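Local coordinates for protein putative C39-like peptidase (Bacillus anthracis, PDB 3ERV) that is of unproven function but is probably a papain-like cysteine peptidase related to the C39 family, cleaving peptide bonds with a cysteine thiolate, at residues 30-35 with 137-142; 52-57 with 179-184; 143-148 with 218-223. All blocks are in the same frame, centred on the assembly; numbering follows the deposited sequence.

All three contacts meet on one antiparallel sheet. Strands 145-150 and 177-185 are neighbours in it, and through them interactions 2 and 3, whose centres lie about 8 Å apart, are joined by backbone hydrogen bonds such as Leu182 N to Val145 O at 2.7 Å. Interaction 1 sits farther out, its centre about 14 Å from that of interaction 2 and about 13 Å from that of interaction 3; Leu34 N reaches Ile183 O at 2.7 Å, and Ser138 OG reaches Gln143 O at 2.6 Å. Cys50, His178 and Asp194 have the arrangement of a catalytic triad, consistent with a C39-like peptidase, and interaction 2 lies beside them.

Interaction 1 of 3, residues 30-35 with 137-142; sequences EKVILS and KSVKAG. With EDO (1,2-ethanediol), chain C.
Val32 and Leu34 lean on the last turn of helix 132-140, which ends in a Schellman motif: Gly142 has positive phi, and its N bonds back to Val139 O at 2.8 Å. The tight part of the contact is built around Leu34. Leu34 CG lies anti to the carbonyl carbon (chi1 -59°), and beyond it both methyls lie against the helix end. Leu34 CD2 touches both Gly142 CA and Val139 O, each at 3.7 Å, while Leu34 CD1 rests on the carbonyl group of Gly142 and also meets Val139 CG1 at 4.1 Å. Leucine thus covers the capping turn with hydrocarbon. Gly142 has the backbone angles at which a CB would jam against the preceding carbonyl oxygen.

No hydrogen bond crosses between 30-35 and 137-142, so van der Waals contact joins them directly. Segment 30-35 is instead hydrogen-bonded to strand 177-185, Val32 to Tyr185 and Leu34 to Ile183, and Val139 packs on Leu182 of that same strand. Val139 is the buried residue here; the side chains of Val139 and Val32 slide past each other in opposite directions, CG1 to CG1 at 4.0 Å.

Toward solvent the fit is looser. Lys140 starts off away from the strand, but its chain bends at chi2 and brings CD across Val32. Ser35, also exposed, gives its carbonyl oxygen to a 1,2-ethanediol molecule, probably from the crystallisation liquor, whose O1 donates at 2.9 Å. On the lysine side the touch is aliphatic: Lys140 CD against Val32 CG2, 3.9 Å apart, the two side chains crossing at about a right angle.

Interaction 2 of 3, residues 52-57 with 179-184; sequences VTSLAM and CVVLIG
Ser54 faces Val180 and Val181 where helix 52-57 runs nearly parallel to strand 179-184, the two axes 7.3 Å apart at closest and inclined by 23°. The CA atoms of Ser54 and Val180 approach to 5.6 Å, a short spacing allowed by the small serine side chain at the interface. Ser54 OG stands anti to the serine carbonyl carbon (chi1 -63°), beside its own backbone N, and lies 3.1 Å from Cys179 O and 3.4 Å from Val180 CA. Its hydrogen bond, however, goes back along the helix to Cys50 O, so the buried hydroxyl is satisfied within its own helix while it rests against the strand.

This is the pairing of central helix and sheet found in papain-like cysteine peptidases. The helix begins at Cys50, and the strand carries His178 just before this segment; with Asp194 the two are arranged as in a Cys-His-Asp triad and are probably the catalytic residues. Val180 turns away from the helix, and its side chain touches that group.

Val181 supplies the main apolar contact. Val181 CG2, the branch anti to its carbonyl carbon, rests against both Ser54 CB (3.6 Å) and Ser54 O (3.4 Å). One turn further along the helix, Met57 crosses Val181 obliquely, with CB and CE both 4.1 Å from the same CG2. Cys179 points its SG anti to the backbone N (chi1 177°), placing the sulphur 3.8 Å from Ser54 CB, and Val146 of the adjoining strand packs on both cysteine and serine.

Interaction 3 of 3, residues 143-148 with 218-223; sequences QPVVII and SQAISY
Val146 and Ile221 form an antiparallel hydrogen-bonded pair, with Val146 N to Ile221 O at 2.8 Å and Ile221 N to Val146 O at 2.9 Å. Next along, Ile147 and Ala220 are a non-hydrogen-bonded pair, their side chains on the face covered by Leu135 of helix 132-140. On that side Ala220 CB takes Val145 CG1 at 3.6 Å.

The pairing continues in a longer bond from Ile148 N to Gln219 O, and beyond it a water accepts from Gln219 N and donates to Ile148 O at 2.7 Å. At the other end Ser222 OG, anti to its backbone N (chi1 -173°), donates to Pro144 O at 2.8 Å from above the carbonyl plane. The ring of Tyr223 turns one face to Gln143, whose CG sits 3.8 Å from the ring centroid, 23° off the normal, a CH-pi contact offset toward the rim. Pro144 CD approaches the same ring obliquely, 3.6 Å from Tyr223 OH.

Further out, Ser138 OG is hydrogen-bonded to both Ser222 OG and Gln143 O, linking the helix to this end. Gln219 OE1 is held by His109 N and its NE2 by Met216 O, which fixes the amide, while Gln219 CB and the amide itself lie against Ile148. The two strands thus meet through backbone bonds, while Ser222 OG satisfies Pro144 O at one end and one water bridges Ile148 O and Gln219 N at the other.

Interaction 1 of 3, residues 30-35 with 137-142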
loop_
_atom_site.group_PDB
_atom_site.type_symbol
_atom_site.label_atom_id
_atom_site.label_comp_id
_atom_site.label_asym_id
_atom_site.label_seq_id
_atom_site.Cartn_x
_atom_site.Cartn_y
_atom_site.Cartn_z
ATOM N N GLU A 30 -13.175 -18.880 -11.604
ATOM C CA GLU A 30 -12.148 -19.007 -10.550
ATOM C C GLU A 30 -12.206 -17.944 -9.423
ATOM O O GLU A 30 -11.891 -16.755 -9.634
ATOM C CB GLU A 30 -10.743 -19.054 -11.170
ATOM N N LYS A 31 -12.632 -18.385 -8.238
ATOM C CA LYS A 31 -12.541 -17.555 -7.045
ATOM C C LYS A 31 -11.305 -17.896 -6.199
ATOM O O LYS A 31 -11.183 -19.013 -5.699
ATOM C CB LYS A 31 -13.783 -17.672 -6.157
ATOM C CG LYS A 31 -13.662 -16.749 -4.964
ATOM C CD LYS A 31 -14.609 -17.113 -3.847
ATOM C CE LYS A 31 -14.647 -15.993 -2.799
ATOM N NZ LYS A 31 -15.415 -16.407 -1.592
ATOM N N VAL A 32 -10.417 -16.927 -6.022
ATOM C CA VAL A 32 -9.254 -17.146 -5.189
ATOM C C VAL A 32 -9.240 -16.213 -3.977
ATOM O O VAL A 32 -9.475 -15.010 -4.118
ATOM C CB VAL A 32 -7.973 -16.971 -5.999
ATOM C CG1 VAL A 32 -6.753 -17.214 -5.117
ATOM C CG2 VAL A 32 -7.990 -17.937 -7.145
ATOM N N ILE A 33 -8.989 -16.781 -2.792
ATOM C CA ILE A 33 -8.789 -15.959 -1.605
ATOM C C ILE A 33 -7.791 -16.544 -0.592
ATOM O O ILE A 33 -7.867 -17.721 -0.236
ATOM C CB ILE A 33 -10.101 -15.651 -0.888
ATOM C CG1 ILE A 33 -9.822 -14.738 0.303
ATOM C CG2 ILE A 33 -10.798 -16.954 -0.456
ATOM C CD1 ILE A 33 -10.828 -13.659 0.435
ATOM N N LEU A 34 -6.865 -15.690 -0.144
ATOM C CA LEU A 34 -5.850 -16.054 0.829
ATOM C C LEU A 34 -6.394 -15.584 2.166
ATOM O O LEU A 34 -5.967 -14.553 2.732
ATOM C CB LEU A 34 -4.526 -15.348 0.485
ATOM C CG LEU A 34 -3.922 -15.628 -0.900
ATOM C CD1 LEU A 34 -2.732 -14.727 -1.121
ATOM C CD2 LEU A 34 -3.496 -17.111 -1.100
ATOM N N SER A 35 -7.346 -16.358 2.680
ATOM C CA SER A 35 -8.160 -15.901 3.779
ATOM C C SER A 35 -7.407 -15.970 5.111
ATOM O O SER A 35 -7.882 -15.453 6.111
ATOM C CB SER A 35 -9.465 -16.706 3.810
ATOM O OG SER A 35 -9.190 -18.090 3.970
ATOM N N LYS A 137 -2.141 -13.180 -10.598
ATOM C CA LYS A 137 -1.283 -14.343 -10.677
ATOM C C LYS A 137 -0.570 -14.522 -9.348
ATOM O O LYS A 137 -0.473 -15.645 -8.855
ATOM C CB LYS A 137 -0.237 -14.182 -11.781
ATOM C CG LYS A 137 -0.673 -14.745 -13.151
ATOM C CD LYS A 137 0.236 -14.258 -14.293
ATOM C CE LYS A 137 1.674 -13.976 -13.819
ATOM N NZ LYS A 137 2.454 -15.183 -13.374
ATOM N N SER A 138 -0.045 -13.421 -8.799
ATOM C CA SER A 138 0.651 -13.455 -7.498
ATOM C C SER A 138 -0.269 -14.055 -6.439
ATOM O O SER A 138 0.112 -14.970 -5.718
ATOM C CB SER A 138 1.085 -12.056 -7.047
ATOM O OG SER A 138 1.745 -12.112 -5.769
ATOM N N VAL A 139 -1.484 -13.529 -6.358
ATOM C CA VAL A 139 -2.439 -13.982 -5.362
ATOM C C VAL A 139 -2.765 -15.456 -5.579
ATOM O O VAL A 139 -2.810 -16.271 -4.647
ATOM C CB VAL A 139 -3.733 -13.160 -5.465
ATOM C CG1 VAL A 139 -4.822 -13.746 -4.531
ATOM C CG2 VAL A 139 -3.430 -11.649 -5.197
ATOM N N LYS A 140 -2.981 -15.812 -6.834
ATOM C CA LYS A 140 -3.309 -17.193 -7.135
ATOM C C LYS A 140 -2.091 -18.060 -6.775
ATOM O O LYS A 140 -2.247 -19.162 -6.268
ATOM C CB LYS A 140 -3.653 -17.323 -8.621
ATOM C CG LYS A 140 -3.578 -18.732 -9.100
ATOM C CD LYS A 140 -4.938 -19.281 -9.218
ATOM C CE LYS A 140 -5.273 -19.309 -10.687
ATOM N NZ LYS A 140 -4.846 -20.621 -11.284
ATOM N N ALA A 141 -0.877 -17.559 -7.009
ATOM C CA ALA A 141 0.298 -18.347 -6.606
ATOM C C ALA A 141 0.475 -18.378 -5.073
ATOM O O ALA A 141 1.330 -19.091 -4.549
ATOM C CB ALA A 141 1.558 -17.851 -7.292
ATOM N N GLY A 142 -0.341 -17.629 -4.347
ATOM C CA GLY A 142 -0.312 -17.715 -2.891
ATOM C C GLY A 142 0.356 -16.538 -2.198
ATOM O O GLY A 142 0.558 -16.551 -0.968
HETATM C C1 EDO C . -8.437 -14.491 9.296
HETATM O O1 EDO C . -8.576 -15.858 8.851
HETATM C C2 EDO C . -6.978 -14.014 9.193
HETATM O O2 EDO C . -6.341 -13.957 10.471
#

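Interaction 2 of 3, residues 52-57 with 179-184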
loop_
_atom_site.group_PDB
_atom_site.type_symbol
_atom_site.label_atom_id
_atom_site.label_comp_id
_atom_site.label_asym_id
_atom_site.label_seq_id
_atom_site.Cartn_x
_atom_site.Cartn_y
_atom_site.Cartn_z
ATOM N N VAL A 52 2.430 1.003 6.177
ATOM C CA VAL A 52 3.255 0.121 7.003
ATOM C C VAL A 52 2.418 -1.016 7.619
ATOM O O VAL A 52 2.940 -2.102 7.910
ATOM C CB VAL A 52 4.086 0.861 8.101
ATOM C CG1 VAL A 52 5.095 1.875 7.475
ATOM C CG2 VAL A 52 3.196 1.531 9.206
ATOM N N THR A 53 1.138 -0.757 7.851
ATOM C CA THR A 53 0.275 -1.784 8.449
ATOM C C THR A 53 -0.035 -2.900 7.445
ATOM O O THR A 53 -0.021 -4.075 7.834
ATOM C CB THR A 53 -1.025 -1.175 9.064
ATOM O OG1 THR A 53 -0.665 -0.196 10.049
ATOM C CG2 THR A 53 -1.849 -2.245 9.756
ATOM N N SER A 54 -0.326 -2.536 6.172
ATOM C CA SER A 54 -0.477 -3.505 5.065
ATOM C C SER A 54 0.816 -4.309 4.813
ATOM O O SER A 54 0.805 -5.539 4.583
ATOM C CB SER A 54 -0.855 -2.784 3.755
ATOM O OG SER A 54 -2.139 -2.111 3.840
ATOM N N LEU A 55 1.925 -3.587 4.837
ATOM C CA LEU A 55 3.201 -4.208 4.738
ATOM C C LEU A 55 3.413 -5.195 5.895
ATOM O O LEU A 55 3.892 -6.285 5.652
ATOM C CB LEU A 55 4.346 -3.171 4.664
ATOM C CG LEU A 55 5.712 -3.877 4.456
ATOM C CD1 LEU A 55 5.770 -4.626 3.093
ATOM C CD2 LEU A 55 6.906 -2.868 4.613
ATOM N N ALA A 56 3.037 -4.829 7.124
ATOM C CA ALA A 56 3.156 -5.750 8.245
ATOM C C ALA A 56 2.393 -7.084 8.056
ATOM O O ALA A 56 2.960 -8.178 8.199
ATOM C CB ALA A 56 2.788 -5.038 9.591
ATOM N N MET A 57 1.143 -6.991 7.639
ATOM C CA MET A 57 0.336 -8.178 7.292
ATOM C C MET A 57 1.020 -9.059 6.234
ATOM O O MET A 57 1.039 -10.304 6.359
ATOM C CB MET A 57 -1.062 -7.751 6.762
ATOM C CG MET A 57 -2.076 -7.256 7.850
ATOM S SD MET A 57 -3.784 -6.820 7.249
ATOM C CE MET A 57 -3.621 -5.062 6.929
ATOM N N CYS A 179 -3.971 2.486 1.421
ATOM C CA CYS A 179 -3.138 1.323 1.101
ATOM C C CYS A 179 -3.730 0.118 1.764
ATOM O O CYS A 179 -4.073 0.156 2.932
ATOM C CB CYS A 179 -1.691 1.562 1.562
ATOM S SG CYS A 179 -0.604 0.156 1.288
ATOM N N VAL A 180 -3.853 -0.958 1.003
ATOM C CA VAL A 180 -4.521 -2.181 1.466
ATOM C C VAL A 180 -3.751 -3.404 0.930
ATOM O O VAL A 180 -2.861 -3.285 0.087
ATOM C CB VAL A 180 -6.061 -2.245 1.040
ATOM C CG1 VAL A 180 -6.856 -0.973 1.476
ATOM C CG2 VAL A 180 -6.213 -2.494 -0.442
ATOM N N VAL A 181 -4.095 -4.579 1.433
ATOM C CA VAL A 181 -3.527 -5.829 0.950
ATOM C C VAL A 181 -4.567 -6.519 0.108
ATOM O O VAL A 181 -5.679 -6.773 0.603
ATOM C CB VAL A 181 -3.104 -6.814 2.120
ATOM C CG1 VAL A 181 -2.356 -8.036 1.548
ATOM C CG2 VAL A 181 -2.257 -6.067 3.201
ATOM N N LEU A 182 -4.199 -6.810 -1.138
ATOM C CA LEU A 182 -4.991 -7.640 -2.043
ATOM C C LEU A 182 -4.822 -9.109 -1.691
ATOM O O LEU A 182 -3.715 -9.674 -1.777
ATOM C CB LEU A 182 -4.588 -7.407 -3.504
ATOM C CG LEU A 182 -5.287 -8.291 -4.567
ATOM C CD1 LEU A 182 -6.790 -8.011 -4.653
ATOM C CD2 LEU A 182 -4.645 -8.125 -5.934
ATOM N N ILE A 183 -5.901 -9.740 -1.268
ATOM C CA ILE A 183 -5.778 -11.090 -0.825
ATOM C C ILE A 183 -6.651 -12.063 -1.608
ATOM O O ILE A 183 -6.658 -13.270 -1.316
ATOM C CB ILE A 183 -6.111 -11.238 0.678
ATOM C CG1 ILE A 183 -7.619 -11.022 0.948
ATOM C CG2 ILE A 183 -5.136 -10.364 1.593
ATOM C CD1 ILE A 183 -8.038 -11.538 2.374
ATOM N N GLY A 184 -7.381 -11.561 -2.595
ATOM C CA GLY A 184 -8.289 -12.444 -3.325
ATOM C C GLY A 184 -9.079 -11.767 -4.432
ATOM O O GLY A 184 -9.091 -10.542 -4.537
#

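Interaction 3 of 3, residues 143-148 with 218-223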
loop_
_atom_site.group_PDB
_atom_site.type_symbol
_atom_site.label_atom_id
_atom_site.label_comp_id
_atom_site.label_asym_id
_atom_site.label_seq_id
_atom_site.Cartn_x
_atom_site.Cartn_y
_atom_site.Cartn_z
ATOM N N GLN A 143 0.735 -15.526 -2.974
ATOM C CA GLN A 143 1.393 -14.324 -2.410
ATOM C C GLN A 143 0.495 -13.080 -2.526
ATOM O O GLN A 143 0.249 -12.586 -3.635
ATOM C CB GLN A 143 2.767 -14.040 -3.053
ATOM C CG GLN A 143 3.855 -15.058 -2.688
ATOM C CD GLN A 143 3.517 -16.397 -3.254
ATOM O OE1 GLN A 143 3.307 -16.534 -4.475
ATOM N NE2 GLN A 143 3.402 -17.396 -2.386
ATOM N N PRO A 144 0.025 -12.572 -1.383
ATOM C CA PRO A 144 -0.821 -11.361 -1.384
ATOM C C PRO A 144 0.009 -10.121 -1.774
ATOM O O PRO A 144 1.262 -10.160 -1.772
ATOM C CB PRO A 144 -1.295 -11.257 0.077
ATOM C CG PRO A 144 -0.165 -11.864 0.902
ATOM C CD PRO A 144 0.468 -12.958 -0.020
ATOM N N VAL A 145 -0.669 -9.035 -2.120
ATOM C CA VAL A 145 0.013 -7.897 -2.723
ATOM C C VAL A 145 -0.402 -6.604 -1.990
ATOM O O VAL A 145 -1.584 -6.336 -1.843
ATOM C CB VAL A 145 -0.365 -7.806 -4.242
ATOM C CG1 VAL A 145 0.395 -6.646 -4.982
ATOM C CG2 VAL A 145 -0.173 -9.172 -4.903
ATOM N N VAL A 146 0.570 -5.822 -1.536
ATOM C CA VAL A 146 0.283 -4.544 -0.952
ATOM C C VAL A 146 0.067 -3.526 -2.087
ATOM O O VAL A 146 0.898 -3.419 -3.006
ATOM C CB VAL A 146 1.430 -4.097 -0.050
ATOM C CG1 VAL A 146 1.216 -2.624 0.458
ATOM C CG2 VAL A 146 1.625 -5.104 1.086
ATOM N N ILE A 147 -1.045 -2.788 -2.041
ATOM C CA ILE A 147 -1.330 -1.856 -3.132
ATOM C C ILE A 147 -1.665 -0.429 -2.677
ATOM O O ILE A 147 -2.326 -0.218 -1.657
ATOM C CB ILE A 147 -2.410 -2.403 -4.098
ATOM C CG1 ILE A 147 -3.760 -2.407 -3.405
ATOM C CG2 ILE A 147 -2.046 -3.820 -4.674
ATOM C CD1 ILE A 147 -4.617 -1.232 -3.821
ATOM N N ILE A 148 -1.195 0.562 -3.412
ATOM C CA ILE A 148 -1.595 1.929 -3.104
ATOM C C ILE A 148 -2.820 2.264 -3.997
ATOM O O ILE A 148 -2.784 2.002 -5.187
ATOM C CB ILE A 148 -0.460 2.943 -3.399
ATOM C CG1 ILE A 148 0.838 2.568 -2.671
ATOM C CG2 ILE A 148 -0.908 4.393 -3.079
ATOM C CD1 ILE A 148 0.751 2.618 -1.208
ATOM N N SER A 218 -0.503 2.393 -10.539
ATOM C CA SER A 218 -0.281 0.939 -10.564
ATOM C C SER A 218 0.780 0.462 -9.534
ATOM O O SER A 218 1.578 -0.429 -9.832
ATOM C CB SER A 218 0.129 0.510 -11.980
ATOM O OG SER A 218 -1.006 0.509 -12.834
ATOM N N GLN A 219 0.790 1.071 -8.347
ATOM C CA GLN A 219 1.835 0.803 -7.369
ATOM C C GLN A 219 1.526 -0.469 -6.568
ATOM O O GLN A 219 0.428 -0.603 -6.010
ATOM C CB GLN A 219 2.014 1.958 -6.432
ATOM C CG GLN A 219 1.974 3.362 -7.058
ATOM C CD GLN A 219 2.362 4.390 -6.010
ATOM O OE1 GLN A 219 3.269 4.131 -5.229
ATOM N NE2 GLN A 219 1.669 5.537 -5.959
ATOM N N ALA A 220 2.486 -1.397 -6.517
ATOM C CA ALA A 220 2.248 -2.682 -5.827
ATOM C C ALA A 220 3.510 -3.365 -5.404
ATOM O O ALA A 220 4.487 -3.359 -6.125
ATOM C CB ALA A 220 1.448 -3.617 -6.688
ATOM N N ILE A 221 3.487 -3.940 -4.205
ATOM C CA ILE A 221 4.642 -4.643 -3.641
ATOM C C ILE A 221 4.195 -6.067 -3.261
ATOM O O ILE A 221 3.126 -6.265 -2.680
ATOM C CB ILE A 221 5.175 -3.970 -2.346
ATOM C CG1 ILE A 221 5.644 -2.523 -2.571
ATOM C CG2 ILE A 221 6.255 -4.833 -1.651
ATOM C CD1 ILE A 221 6.600 -2.415 -3.676
ATOM N N SER A 222 5.027 -7.053 -3.541
ATOM C CA SER A 222 4.735 -8.395 -3.050
ATOM C C SER A 222 6.038 -9.117 -2.726
ATOM O O SER A 222 7.066 -8.470 -2.452
ATOM C CB SER A 222 3.886 -9.190 -4.065
ATOM O OG SER A 222 3.464 -10.444 -3.509
ATOM N N TYR A 223 6.008 -10.445 -2.740
ATOM C CA TYR A 223 7.237 -11.200 -2.619
ATOM C C TYR A 223 7.045 -12.518 -3.390
ATOM O O TYR A 223 5.927 -12.865 -3.800
ATOM C CB TYR A 223 7.579 -11.455 -1.128
ATOM C CG TYR A 223 6.484 -12.279 -0.434
ATOM C CD1 TYR A 223 6.610 -13.665 -0.267
ATOM C CD2 TYR A 223 5.289 -11.673 -0.010
ATOM C CE1 TYR A 223 5.585 -14.416 0.337
ATOM C CE2 TYR A 223 4.270 -12.400 0.595
ATOM C CZ TYR A 223 4.413 -13.769 0.773
ATOM O OH TYR A 223 3.378 -14.502 1.381
HETATM O O HOH W 1 -1.456 2.441 -7.507
#